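Local atomic coordinates of malate dehydrogenase (Entamoeba histolytica, PDB entry 3I0P), a protein that probably catalyses the NAD-dependent interconversion of malate and oxaloacetate in an anaerobic parasitic amoeba. Residues R295-N298 / E299-N303; D306-R309 / T310-N313. One frame throughout, in Å; residues are numbered along the deposited sequence.

Contact 1 (R295-N298 / E299-N303)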
ATOM      1  N   ARG A 295       7.681  -1.335  21.040  1.00 25.50           N
ATOM      2  CA  ARG A 295       7.129  -2.355  21.906  1.00 25.28           C
ATOM      3  C   ARG A 295       8.102  -3.526  21.931  1.00 26.00           C
ATOM      4  O   ARG A 295       8.901  -3.695  21.000  1.00 25.87           O
ATOM      5  CB  ARG A 295       5.772  -2.801  21.356  1.00 25.08           C
ATOM      6  CG  ARG A 295       5.064  -3.879  22.141  1.00 23.75           C
ATOM      7  CD  ARG A 295       3.823  -4.306  21.419  1.00 22.69           C
ATOM      8  NE  ARG A 295       2.936  -5.120  22.249  1.00 22.27           N
ATOM      9  CZ  ARG A 295       1.710  -5.486  21.886  1.00 21.33           C
ATOM     10  NH1 ARG A 295       1.224  -5.114  20.710  1.00 20.90           N
ATOM     11  NH2 ARG A 295       0.965  -6.217  22.701  1.00 20.45           N
ATOM     12  N   ASP A 296       8.040  -4.306  23.016  1.00 26.69           N
ATOM     13  CA  ASP A 296       8.694  -5.607  23.134  1.00 27.15           C
ATOM     14  C   ASP A 296       8.432  -6.439  21.879  1.00 27.04           C
ATOM     15  O   ASP A 296       7.288  -6.506  21.415  1.00 27.33           O
ATOM     16  CB  ASP A 296       8.128  -6.351  24.355  1.00 27.51           C
ATOM     17  CG  ASP A 296       8.863  -7.661  24.640  1.00 28.69           C
ATOM     18  OD1 ASP A 296       9.939  -7.606  25.281  1.00 28.59           O
ATOM     19  OD2 ASP A 296       8.361  -8.737  24.224  1.00 29.73           O
ATOM     20  N   LEU A 297       9.475  -7.079  21.347  1.00 26.71           N
ATOM     21  CA  LEU A 297       9.357  -7.838  20.093  1.00 26.74           C
ATOM     22  C   LEU A 297       8.406  -9.029  20.169  1.00 26.78           C
ATOM     23  O   LEU A 297       7.549  -9.204  19.297  1.00 26.60           O
ATOM     24  CB  LEU A 297      10.735  -8.288  19.589  1.00 26.69           C
ATOM     25  CG  LEU A 297      10.852  -9.033  18.252  1.00 26.38           C
ATOM     26  CD1 LEU A 297      10.021  -8.405  17.129  1.00 26.49           C
ATOM     27  CD2 LEU A 297      12.311  -9.114  17.846  1.00 26.73           C
ATOM     28  N   ASN A 298       8.560  -9.844  21.211  1.00 27.10           N
ATOM     29  CA  ASN A 298       7.727 -11.037  21.381  1.00 27.32           C
ATOM     30  C   ASN A 298       6.283 -10.695  21.667  1.00 27.44           C
ATOM     31  O   ASN A 298       5.374 -11.405  21.230  1.00 27.44           O
ATOM     32  CB  ASN A 298       8.291 -11.959  22.464  1.00 27.31           C
ATOM     33  CG  ASN A 298       9.559 -12.654  22.019  1.00 27.44           C
ATOM     34  OD1 ASN A 298       9.585 -13.322  20.976  1.00 27.89           O
ATOM     35  ND2 ASN A 298      10.624 -12.485  22.788  1.00 26.17           N
ATOM     36  N   GLU A 299       6.078  -9.596  22.386  1.00 27.71           N
ATOM     37  CA  GLU A 299       4.737  -9.116  22.673  1.00 28.33           C
ATOM     38  C   GLU A 299       4.083  -8.660  21.363  1.00 27.77           C
ATOM     39  O   GLU A 299       2.907  -8.956  21.120  1.00 28.09           O
ATOM     40  CB  GLU A 299       4.789  -7.990  23.710  1.00 29.03           C
ATOM     41  CG  GLU A 299       3.818  -8.149  24.876  1.00 31.84           C
ATOM     42  CD  GLU A 299       3.620  -6.833  25.641  1.00 37.10           C
ATOM     43  OE1 GLU A 299       4.608  -6.357  26.256  1.00 38.28           O
ATOM     44  OE2 GLU A 299       2.481  -6.279  25.623  1.00 37.95           O
ATOM     45  N   PHE A 300       4.866  -7.978  20.517  1.00 26.93           N
ATOM     46  CA  PHE A 300       4.446  -7.584  19.165  1.00 26.16           C
ATOM     47  C   PHE A 300       4.191  -8.783  18.249  1.00 25.61           C
ATOM     48  O   PHE A 300       3.156  -8.837  17.572  1.00 25.07           O
ATOM     49  CB  PHE A 300       5.483  -6.653  18.529  1.00 26.50           C
ATOM     50  CG  PHE A 300       5.259  -6.397  17.055  1.00 26.82           C
ATOM     51  CD1 PHE A 300       4.592  -5.247  16.627  1.00 26.44           C
ATOM     52  CD2 PHE A 300       5.726  -7.295  16.094  1.00 26.47           C
ATOM     53  CE1 PHE A 300       4.389  -4.997  15.273  1.00 26.18           C
ATOM     54  CE2 PHE A 300       5.517  -7.056  14.736  1.00 27.16           C
ATOM     55  CZ  PHE A 300       4.849  -5.901  14.325  1.00 26.46           C
ATOM     56  N   LYS A 301       5.131  -9.732  18.217  1.00 24.97           N
ATOM     57  CA  LYS A 301       4.931 -10.974  17.449  1.00 24.89           C
ATOM     58  C   LYS A 301       3.624 -11.665  17.827  1.00 24.72           C
ATOM     59  O   LYS A 301       2.907 -12.163  16.955  1.00 25.03           O
ATOM     60  CB  LYS A 301       6.081 -11.954  17.641  1.00 24.73           C
ATOM     61  CG  LYS A 301       7.383 -11.561  16.979  1.00 25.91           C
ATOM     62  CD  LYS A 301       8.382 -12.675  17.188  1.00 27.44           C
ATOM     63  CE  LYS A 301       9.772 -12.246  16.836  1.00 27.79           C
ATOM     64  NZ  LYS A 301      10.636 -13.444  16.711  1.00 28.55           N
ATOM     65  N   LYS A 302       3.329 -11.682  19.127  1.00 24.20           N
ATOM     66  CA  LYS A 302       2.114 -12.268  19.678  1.00 23.95           C
ATOM     67  C   LYS A 302       0.856 -11.559  19.140  1.00 23.22           C
ATOM     68  O   LYS A 302      -0.117 -12.201  18.728  1.00 23.04           O
ATOM     69  CB  LYS A 302       2.197 -12.211  21.213  1.00 24.60           C
ATOM     70  CG  LYS A 302       0.875 -12.318  21.967  1.00 26.52           C
ATOM     71  CD  LYS A 302       0.779 -13.602  22.780  1.00 28.67           C
ATOM     72  CE  LYS A 302      -0.440 -13.556  23.721  1.00 30.28           C
ATOM     73  NZ  LYS A 302      -1.751 -13.552  22.991  1.00 30.46           N
ATOM     74  N   ASN A 303       0.896 -10.233  19.122  1.00 22.37           N
ATOM     75  CA  ASN A 303      -0.221  -9.437  18.641  1.00 21.42           C
ATOM     76  C   ASN A 303      -0.525  -9.721  17.150  1.00 21.48           C
ATOM     77  O   ASN A 303      -1.687  -9.910  16.771  1.00 21.42           O
ATOM     78  CB  ASN A 303       0.072  -7.957  18.914  1.00 20.81           C
ATOM     79  CG  ASN A 303      -1.182  -7.084  18.956  1.00 19.78           C
ATOM     80  OD1 ASN A 303      -1.142  -5.973  19.489  1.00 19.73           O
ATOM     81  ND2 ASN A 303      -2.280  -7.561  18.385  1.00 16.81           N
TER

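Contact 2 (D306-R309 / T310-N313)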
ATOM      1  N   ASP A 306      -2.058 -13.112  16.900  1.00 23.42           N
ATOM      2  CA  ASP A 306      -3.447 -12.977  17.318  1.00 23.86           C
ATOM      3  C   ASP A 306      -4.340 -12.438  16.198  1.00 24.02           C
ATOM      4  O   ASP A 306      -5.474 -12.911  16.032  1.00 24.15           O
ATOM      5  CB  ASP A 306      -3.568 -12.075  18.550  1.00 24.39           C
ATOM      6  CG  ASP A 306      -3.213 -12.784  19.844  1.00 25.17           C
ATOM      7  OD1 ASP A 306      -3.240 -14.034  19.880  1.00 25.39           O
ATOM      8  OD2 ASP A 306      -2.914 -12.076  20.833  1.00 25.91           O
ATOM      9  N   ILE A 307      -3.844 -11.452  15.444  1.00 23.74           N
ATOM     10  CA  ILE A 307      -4.592 -10.914  14.300  1.00 23.75           C
ATOM     11  C   ILE A 307      -4.816 -12.018  13.256  1.00 24.30           C
ATOM     12  O   ILE A 307      -5.950 -12.260  12.841  1.00 24.56           O
ATOM     13  CB  ILE A 307      -3.930  -9.612  13.710  1.00 23.81           C
ATOM     14  CG1 ILE A 307      -4.283  -8.392  14.574  1.00 22.87           C
ATOM     15  CG2 ILE A 307      -4.347  -9.352  12.258  1.00 22.83           C
ATOM     16  CD1 ILE A 307      -3.235  -7.289  14.561  1.00 21.56           C
ATOM     17  N   ASN A 308      -3.736 -12.702  12.875  1.00 24.71           N
ATOM     18  CA  ASN A 308      -3.791 -13.827  11.941  1.00 25.01           C
ATOM     19  C   ASN A 308      -4.725 -14.941  12.399  1.00 25.66           C
ATOM     20  O   ASN A 308      -5.554 -15.436  11.615  1.00 25.90           O
ATOM     21  CB  ASN A 308      -2.387 -14.393  11.698  1.00 24.92           C
ATOM     22  CG  ASN A 308      -1.538 -13.501  10.804  1.00 24.44           C
ATOM     23  OD1 ASN A 308      -2.059 -12.644  10.099  1.00 25.12           O
ATOM     24  ND2 ASN A 308      -0.230 -13.709  10.820  1.00 22.24           N
ATOM     25  N   ARG A 309      -4.601 -15.326  13.668  1.00 26.22           N
ATOM     26  CA  ARG A 309      -5.428 -16.399  14.215  1.00 26.95           C
ATOM     27  C   ARG A 309      -6.906 -16.041  14.229  1.00 27.40           C
ATOM     28  O   ARG A 309      -7.750 -16.879  13.905  1.00 27.76           O
ATOM     29  CB  ARG A 309      -4.958 -16.800  15.598  1.00 26.87           C
ATOM     30  CG  ARG A 309      -3.670 -17.577  15.550  1.00 27.90           C
ATOM     31  CD  ARG A 309      -3.177 -17.913  16.930  1.00 28.54           C
ATOM     32  NE  ARG A 309      -1.749 -17.665  17.015  1.00 29.31           N
ATOM     33  CZ  ARG A 309      -1.210 -16.669  17.705  1.00 30.37           C
ATOM     34  NH1 ARG A 309      -1.974 -15.832  18.386  1.00 30.33           N
ATOM     35  NH2 ARG A 309       0.100 -16.515  17.723  1.00 31.15           N
ATOM     36  N   THR A 310      -7.205 -14.790  14.584  1.00 27.85           N
ATOM     37  CA  THR A 310      -8.569 -14.278  14.564  1.00 27.97           C
ATOM     38  C   THR A 310      -9.115 -14.315  13.152  1.00 28.44           C
ATOM     39  O   THR A 310     -10.235 -14.769  12.930  1.00 28.19           O
ATOM     40  CB  THR A 310      -8.639 -12.844  15.116  1.00 27.77           C
ATOM     41  OG1 THR A 310      -8.137 -12.838  16.450  1.00 27.05           O
ATOM     42  CG2 THR A 310     -10.075 -12.315  15.118  1.00 27.05           C
ATOM     43  N   LEU A 311      -8.309 -13.840  12.208  1.00 29.54           N
ATOM     44  CA  LEU A 311      -8.709 -13.780  10.803  1.00 30.66           C
ATOM     45  C   LEU A 311      -9.081 -15.166  10.266  1.00 31.43           C
ATOM     46  O   LEU A 311     -10.164 -15.343   9.696  1.00 31.31           O
ATOM     47  CB  LEU A 311      -7.615 -13.125   9.946  1.00 30.60           C
ATOM     48  CG  LEU A 311      -7.434 -11.597  10.029  1.00 30.39           C
ATOM     49  CD1 LEU A 311      -6.185 -11.177   9.262  1.00 29.57           C
ATOM     50  CD2 LEU A 311      -8.662 -10.833   9.521  1.00 29.07           C
ATOM     51  N   ARG A 312      -8.196 -16.142  10.489  1.00 32.40           N
ATOM     52  CA  ARG A 312      -8.410 -17.522  10.027  1.00 33.50           C
ATOM     53  C   ARG A 312      -9.598 -18.225  10.697  1.00 34.54           C
ATOM     54  O   ARG A 312     -10.190 -19.140  10.110  1.00 34.81           O
ATOM     55  CB  ARG A 312      -7.135 -18.349  10.198  1.00 33.26           C
ATOM     56  CG  ARG A 312      -6.054 -17.977   9.212  1.00 33.08           C
ATOM     57  CD  ARG A 312      -4.900 -18.923   9.291  1.00 31.62           C
ATOM     58  NE  ARG A 312      -3.911 -18.499  10.273  1.00 30.93           N
ATOM     59  CZ  ARG A 312      -2.736 -17.961   9.968  1.00 30.22           C
ATOM     60  NH1 ARG A 312      -1.896 -17.625  10.924  1.00 30.27           N
ATOM     61  NH2 ARG A 312      -2.390 -17.764   8.710  1.00 30.61           N
ATOM     62  N   ASN A 313      -9.944 -17.785  11.909  1.00 35.52           N
ATOM     63  CA  ASN A 313     -11.078 -18.329  12.654  1.00 36.58           C
ATOM     64  C   ASN A 313     -12.465 -17.795  12.301  1.00 37.02           C
ATOM     65  O   ASN A 313     -13.452 -18.293  12.837  1.00 37.17           O
ATOM     66  CB  ASN A 313     -10.864 -18.146  14.153  1.00 37.04           C
ATOM     67  CG  ASN A 313     -10.392 -19.410  14.832  1.00 38.37           C
ATOM     68  OD1 ASN A 313     -10.930 -20.501  14.601  1.00 40.15           O
ATOM     69  ND2 ASN A 313      -9.392 -19.272  15.692  1.00 38.91           N
TER

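Contact 1 (R295-N298 / E299-N303)
R295, just ahead of the helix, reaches forward along its opening turns to E299, F300 and N303. A chi1 of 179° sets CG opposite the main-chain N, and the chain runs extended to NE, carrying it along the helix. CD packs 4.1 Å from F300 CB. NE passes E299 CB, and beyond it the guanidinium plate lies across the backbone, with E299 O 3.6 Å above its plane, over the centre. At the edge, NH1 donates to N303 OD1 at 2.8 Å, in the amide plane and on a lone pair, while C260 O of the second subunit takes another bond from NH1. NH2 forms a longer salt bridge, 3.3 Å to E299 OE2, which it meets from above the carboxylate plane. The carboxylate plane is perpendicular to the guanidinium, so this is not the coplanar, two-bond arginine-carboxylate pair. D296 OD2 accepts from E299 N at 3.1 Å through its anti lone pair, and D296 O takes F300 N at 3.0 Å. Farther round the helix, L297 CG rests 3.7 Å from K301 CE. D296 is thus the N-cap of helix 297-312, and R295 just before it clamps the opening turns at the subunit interface.

Contact 2 (D306-R309 / T310-N313)
T310 turns back on D306 one turn earlier, and D306 O is gripped twice: by T310 OG1 at 2.7 Å and by T310 N at 2.9 Å. The two donors come from opposite faces of the carbonyl plane. The hydroxyl gets there because OG1 sits beside its own backbone N (chi1 -59°), which turns it down the helix to the carbonyl that the amide already uses. The next turn-to-turn pair is apolar: I307 and L311 run side by side in the same direction, CG2 of I307 lying 4.0 Å from CD1 of L311. Then comes R312, whose chain bends at chi3 (-89°) and folds back over N308. Its NH1 comes 3.4 Å from N308 CB, N308 O lies over one face of the guanidinium, and the amide and guanidinium planes are inclined by 54°.

What sets these groups in place lies a shell farther out. E174 is shared, one carboxylate oxygen pairing with R312 NH1 and the other accepting from N308 ND2, while R312 NH2 has its own salt bridge to E328. R309 divides its guanidinium between two acids: NH1 meets D306 OD1 edge-on at 2.7 Å, and NH2 goes to D173. On another side of the helix, E252 of the second subunit packs against I307 and L311, and N268 of that subunit against T310.

R309 and R312, 6.1 Å apart from NE to NH1, each sit among carboxylates, which would probably stabilise their positive charges. The T310 hydroxyl bonds to the carbonyl four residues earlier, as serine and threonine side chains commonly do in helices. The chemistry implies a C-terminal part of the helix tied by charge to the 173-174 segment and to E328.

In the fold
Contacts 1 and 2 are successive parts of one helix, 297-312, with their centres 16 Å apart. Contact 1 holds its beginning and contact 2 its C-terminal part. A salt bridge from K302 to D306 joins them directly, one turn apart, and D306, which also pairs with R309, carries the salt-bridged series from one contact into the other. Both also touch the second subunit: F266 of that subunit packs on N303 in contact 1 and on D306 in contact 2, so the helix meets its neighbour along much of its length. Contact 2 is the end nearer the cofactor, with the R312 side chain about 8 Å from a bound NAD, too far to touch it.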